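Uncharacterized protein A6V7T0 (Pseudomonas aeruginosa, PDB 3K12) is of unknown function but belongs to the YjgF-like (endoribonuclease L-PSP) family of small alpha-beta proteins, and its assembly holds three chains. Local coordinates at residues I35-E44 and G75-F84. Residues are numbered along the deposited sequence; the frame is centred on the assembly and turned at random. Where two conformers were deposited one is given.
Sequences IQDQTRQILE and GLNQVWDQWF
Helix-to-helix packing sets the start of helix 35-52 against helix 73-83; the two helices lie side by side on the beta-sheet of this YjgF-like fold. Their axes approach to 8.3 Å and cross at -40°. The helices run closest at Gly75, where the CA atoms of Gln36 and Gly75 are 5.4 Å apart. With no side chain on Gly75, Ile35 CG2 can rest 3.8 Å from Gly75 CA.

Val79 is the central knob. It fits into a hole formed by Gln36, Thr39, Arg40 and Leu43. Its CG1, anti to the backbone N (chi1 177°), points at Thr39 CG2, Arg40 CG and Leu43 CD1. Its CG2 lies over one face of the Arg40 guanidinium. On the sheet side of this knob, Ile35 CG1 packs on Leu76 CB; within its own helix, Thr39 OG1 gives a hydrogen bond to Ile35 O. Ile35 and Thr39 also reach strand 106-113, while Leu76 and Trp80 reach strand 60-67, which ties the helix pair to the sheet.

Polar side chains bridge the more exposed side. Gln78 NE2 gives a weak hydrogen bond to Gln36 OE1 at 2.9 Å, with the amide planes 74° apart. Arg40 NH1 makes another weak one to Gln82 OE1, which sits at the guanidinium edge.

Aromatic residues close the far end. Leu43 CB sits over one face of Trp83, a CH-pi contact 3.7 Å from the centroid of the six-membered ring. Leu43 CD2 reaches Phe84 CZ, and a cation-pi contact links Trp83 with Arg57. One water bridges the two segments: it accepts from Trp83 NE1 at 2.9 Å, in the ring plane, and donates to Leu43 O.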
loop_
_atom_site.group_PDB
_atom_site.type_symbol
_atom_site.label_atom_id
_atom_site.label_comp_id
_atom_site.label_asym_id
_atom_site.label_seq_id
_atom_site.Cartn_x
_atom_site.Cartn_y
_atom_site.Cartn_z
ATOM N N ILE D 35 22.429 0.007 2.910
ATOM C CA ILE D 35 21.166 0.028 2.162
ATOM C C ILE D 35 21.226 -0.831 0.910
ATOM O O ILE D 35 20.257 -1.520 0.578
ATOM C CB ILE D 35 20.673 1.466 1.852
ATOM C CG1 ILE D 35 19.355 1.431 1.050
ATOM C CG2 ILE D 35 21.747 2.289 1.123
ATOM C CD1 ILE D 35 18.153 0.961 1.874
ATOM N N GLN D 36 22.358 -0.806 0.201
ATOM C CA GLN D 36 22.480 -1.560 -1.024
ATOM C C GLN D 36 22.362 -3.054 -0.737
ATOM O O GLN D 36 21.664 -3.805 -1.453
ATOM C CB GLN D 36 23.818 -1.268 -1.718
ATOM C CG GLN D 36 23.899 0.115 -2.380
ATOM C CD GLN D 36 24.593 1.180 -1.548
ATOM O OE1 GLN D 36 25.092 2.159 -2.114
ATOM N NE2 GLN D 36 24.619 1.023 -0.219
ATOM N N ASP D 37 23.068 -3.480 0.302
ATOM C CA ASP D 37 23.065 -4.887 0.699
ATOM C C ASP D 37 21.640 -5.314 1.074
ATOM O O ASP D 37 21.162 -6.349 0.597
ATOM C CB ASP D 37 24.051 -5.117 1.853
ATOM C CG ASP D 37 24.029 -6.552 2.380
ATOM O OD1 ASP D 37 24.137 -7.494 1.570
ATOM O OD2 ASP D 37 23.903 -6.739 3.611
ATOM N N GLN D 38 20.969 -4.499 1.880
ATOM C CA GLN D 38 19.615 -4.843 2.360
ATOM C C GLN D 38 18.597 -4.858 1.235
ATOM O O GLN D 38 17.751 -5.758 1.162
ATOM C CB GLN D 38 19.169 -3.919 3.462
ATOM C CG GLN D 38 20.030 -4.046 4.715
ATOM C CD GLN D 38 19.374 -3.504 5.958
ATOM O OE1 GLN D 38 18.143 -3.393 6.033
ATOM N NE2 GLN D 38 20.186 -3.190 6.972
ATOM N N THR D 39 18.727 -3.907 0.316
ATOM C CA THR D 39 17.848 -3.824 -0.842
ATOM C C THR D 39 18.022 -5.067 -1.736
ATOM O O THR D 39 17.051 -5.657 -2.214
ATOM C CB THR D 39 18.083 -2.519 -1.635
ATOM O OG1 THR D 39 17.850 -1.397 -0.764
ATOM C CG2 THR D 39 17.140 -2.436 -2.830
ATOM N N ARG D 40 19.284 -5.474 -1.961
ATOM C CA ARG D 40 19.551 -6.658 -2.773
ATOM C C ARG D 40 18.950 -7.902 -2.119
ATOM O O ARG D 40 18.336 -8.707 -2.806
ATOM C CB ARG D 40 21.056 -6.899 -2.863
ATOM C CG ARG D 40 21.836 -5.800 -3.483
ATOM C CD ARG D 40 23.387 -5.981 -3.319
ATOM N NE ARG D 40 24.005 -4.908 -4.088
ATOM C CZ ARG D 40 23.910 -4.853 -5.419
ATOM N NH1 ARG D 40 24.411 -3.840 -6.101
ATOM N NH2 ARG D 40 23.299 -5.837 -6.054
ATOM N N GLN D 41 19.183 -8.062 -0.819
ATOM C CA GLN D 41 18.619 -9.209 -0.073
ATOM C C GLN D 41 17.102 -9.300 -0.248
ATOM O O GLN D 41 16.557 -10.385 -0.501
ATOM C CB GLN D 41 18.909 -9.142 1.417
ATOM C CG GLN D 41 20.364 -9.436 1.821
ATOM C CD GLN D 41 20.541 -9.290 3.310
ATOM O OE1 GLN D 41 19.877 -9.973 4.096
ATOM N NE2 GLN D 41 21.410 -8.360 3.721
ATOM N N ILE D 42 16.435 -8.154 -0.102
ATOM C CA ILE D 42 14.983 -8.084 -0.209
ATOM C C ILE D 42 14.531 -8.403 -1.619
ATOM O O ILE D 42 13.638 -9.217 -1.805
ATOM C CB ILE D 42 14.476 -6.708 0.249
ATOM C CG1 ILE D 42 14.614 -6.561 1.772
ATOM C CG2 ILE D 42 13.009 -6.484 -0.208
ATOM C CD1 ILE D 42 14.564 -5.128 2.235
ATOM N N LEU D 43 15.140 -7.767 -2.629
ATOM C CA LEU D 43 14.750 -8.048 -3.982
ATOM C C LEU D 43 15.027 -9.487 -4.373
ATOM O O LEU D 43 14.261 -10.071 -5.147
ATOM C CB LEU D 43 15.407 -7.074 -4.971
ATOM C CG LEU D 43 14.915 -5.616 -4.825
ATOM C CD1 LEU D 43 15.868 -4.688 -5.612
ATOM C CD2 LEU D 43 13.521 -5.483 -5.383
ATOM N N GLU D 44 16.122 -10.068 -3.842
ATOM C CA GLU D 44 16.349 -11.481 -4.136
ATOM C C GLU D 44 15.286 -12.385 -3.513
ATOM O O GLU D 44 14.835 -13.337 -4.168
ATOM C CB GLU D 44 17.727 -11.966 -3.715
ATOM C CG GLU D 44 17.824 -13.449 -3.984
ATOM C CD GLU D 44 19.205 -13.990 -3.892
ATOM O OE1 GLU D 44 19.593 -14.740 -4.817
ATOM O OE2 GLU D 44 19.877 -13.678 -2.891
ATOM N N GLY D 75 21.296 5.036 -2.418
ATOM C CA GLY D 75 21.717 3.623 -2.436
ATOM C C GLY D 75 20.589 2.670 -2.786
ATOM O O GLY D 75 20.778 1.722 -3.563
ATOM N N LEU D 76 19.408 2.933 -2.228
ATOM C CA LEU D 76 18.225 2.167 -2.594
ATOM C C LEU D 76 18.019 2.232 -4.095
ATOM O O LEU D 76 17.824 1.214 -4.774
ATOM C CB LEU D 76 16.997 2.774 -1.882
ATOM C CG LEU D 76 15.623 2.418 -2.477
ATOM C CD1 LEU D 76 15.289 1.000 -2.113
ATOM C CD2 LEU D 76 14.525 3.379 -1.987
ATOM N N ASN D 77 18.066 3.457 -4.635
ATOM C CA ASN D 77 17.765 3.608 -6.053
ATOM C C ASN D 77 18.845 3.054 -6.978
ATOM O O ASN D 77 18.534 2.620 -8.077
ATOM C CB ASN D 77 17.468 5.061 -6.413
ATOM C CG ASN D 77 16.211 5.557 -5.768
ATOM O OD1 ASN D 77 15.253 4.804 -5.543
ATOM N ND2 ASN D 77 16.199 6.835 -5.436
ATOM N N GLN D 78 20.086 3.055 -6.496
ATOM C CA GLN D 78 21.215 2.464 -7.235
ATOM C C GLN D 78 20.924 0.995 -7.532
ATOM O O GLN D 78 21.023 0.549 -8.682
ATOM C CB GLN D 78 22.502 2.621 -6.419
ATOM C CG GLN D 78 23.774 1.980 -6.994
ATOM C CD GLN D 78 24.871 1.870 -5.921
ATOM O OE1 GLN D 78 25.703 0.954 -5.952
ATOM N NE2 GLN D 78 24.853 2.776 -4.959
ATOM N N VAL D 79 20.516 0.256 -6.505
ATOM C CA VAL D 79 20.191 -1.163 -6.707
ATOM C C VAL D 79 18.917 -1.340 -7.539
ATOM O O VAL D 79 18.871 -2.160 -8.457
ATOM C CB VAL D 79 20.078 -1.906 -5.349
ATOM C CG1 VAL D 79 19.675 -3.350 -5.537
ATOM C CG2 VAL D 79 21.399 -1.798 -4.602
ATOM N N TRP D 80 17.863 -0.575 -7.192
ATOM C CA TRP D 80 16.615 -0.615 -7.939
ATOM C C TRP D 80 16.853 -0.479 -9.452
ATOM O O TRP D 80 16.315 -1.232 -10.250
ATOM C CB TRP D 80 15.680 0.499 -7.420
ATOM C CG TRP D 80 14.315 0.476 -8.035
ATOM C CD1 TRP D 80 13.929 1.081 -9.184
ATOM C CD2 TRP D 80 13.152 -0.217 -7.534
ATOM N NE1 TRP D 80 12.594 0.822 -9.445
ATOM C CE2 TRP D 80 12.097 0.031 -8.442
ATOM C CE3 TRP D 80 12.903 -1.012 -6.406
ATOM C CZ2 TRP D 80 10.787 -0.481 -8.256
ATOM C CZ3 TRP D 80 11.613 -1.518 -6.213
ATOM C CH2 TRP D 80 10.574 -1.256 -7.141
ATOM N N ASP D 81 17.692 0.502 -9.815
ATOM C CA ASP D 81 17.979 0.789 -11.215
ATOM C C ASP D 81 18.823 -0.300 -11.907
ATOM O O ASP D 81 18.844 -0.389 -13.146
ATOM C CB ASP D 81 18.670 2.156 -11.343
ATOM C CG ASP D 81 17.754 3.318 -10.990
ATOM O OD1 ASP D 81 16.517 3.141 -10.927
ATOM O OD2 ASP D 81 18.289 4.431 -10.764
ATOM N N GLN D 82 19.467 -1.135 -11.113
ATOM C CA GLN D 82 20.269 -2.252 -11.640
ATOM C C GLN D 82 19.536 -3.559 -11.697
ATOM O O GLN D 82 20.076 -4.534 -12.157
ATOM C CB GLN D 82 21.520 -2.470 -10.760
ATOM C CG GLN D 82 22.560 -1.407 -10.967
ATOM C CD GLN D 82 23.658 -1.412 -9.930
ATOM O OE1 GLN D 82 23.840 -2.382 -9.162
ATOM N NE2 GLN D 82 24.401 -0.323 -9.893
ATOM N N TRP D 83 18.296 -3.592 -11.215
ATOM C CA TRP D 83 17.623 -4.856 -10.949
ATOM C C TRP D 83 16.630 -5.310 -12.013
ATOM O O TRP D 83 16.547 -6.483 -12.343
ATOM C CB TRP D 83 16.904 -4.742 -9.583
ATOM C CG TRP D 83 16.399 -6.076 -9.095
ATOM C CD1 TRP D 83 15.133 -6.550 -9.193
ATOM C CD2 TRP D 83 17.157 -7.076 -8.421
ATOM N NE1 TRP D 83 15.054 -7.819 -8.641
ATOM C CE2 TRP D 83 16.289 -8.167 -8.161
ATOM C CE3 TRP D 83 18.488 -7.163 -8.015
ATOM C CZ2 TRP D 83 16.714 -9.331 -7.506
ATOM C CZ3 TRP D 83 18.903 -8.326 -7.345
ATOM C CH2 TRP D 83 18.018 -9.370 -7.097
ATOM N N PHE D 84 15.800 -4.376 -12.481
ATOM C CA PHE D 84 14.665 -4.737 -13.326
ATOM C C PHE D 84 14.953 -4.605 -14.809
ATOM O O PHE D 84 15.734 -3.723 -15.203
ATOM C CB PHE D 84 13.440 -3.859 -12.978
ATOM C CG PHE D 84 12.897 -4.100 -11.586
ATOM C CD1 PHE D 84 12.046 -5.192 -11.349
ATOM C CD2 PHE D 84 13.207 -3.242 -10.552
ATOM C CE1 PHE D 84 11.537 -5.421 -10.090
ATOM C CE2 PHE D 84 12.697 -3.460 -9.262
ATOM C CZ PHE D 84 11.845 -4.573 -9.032
HETATM O O HOH W 1 12.833 -9.478 -7.722
#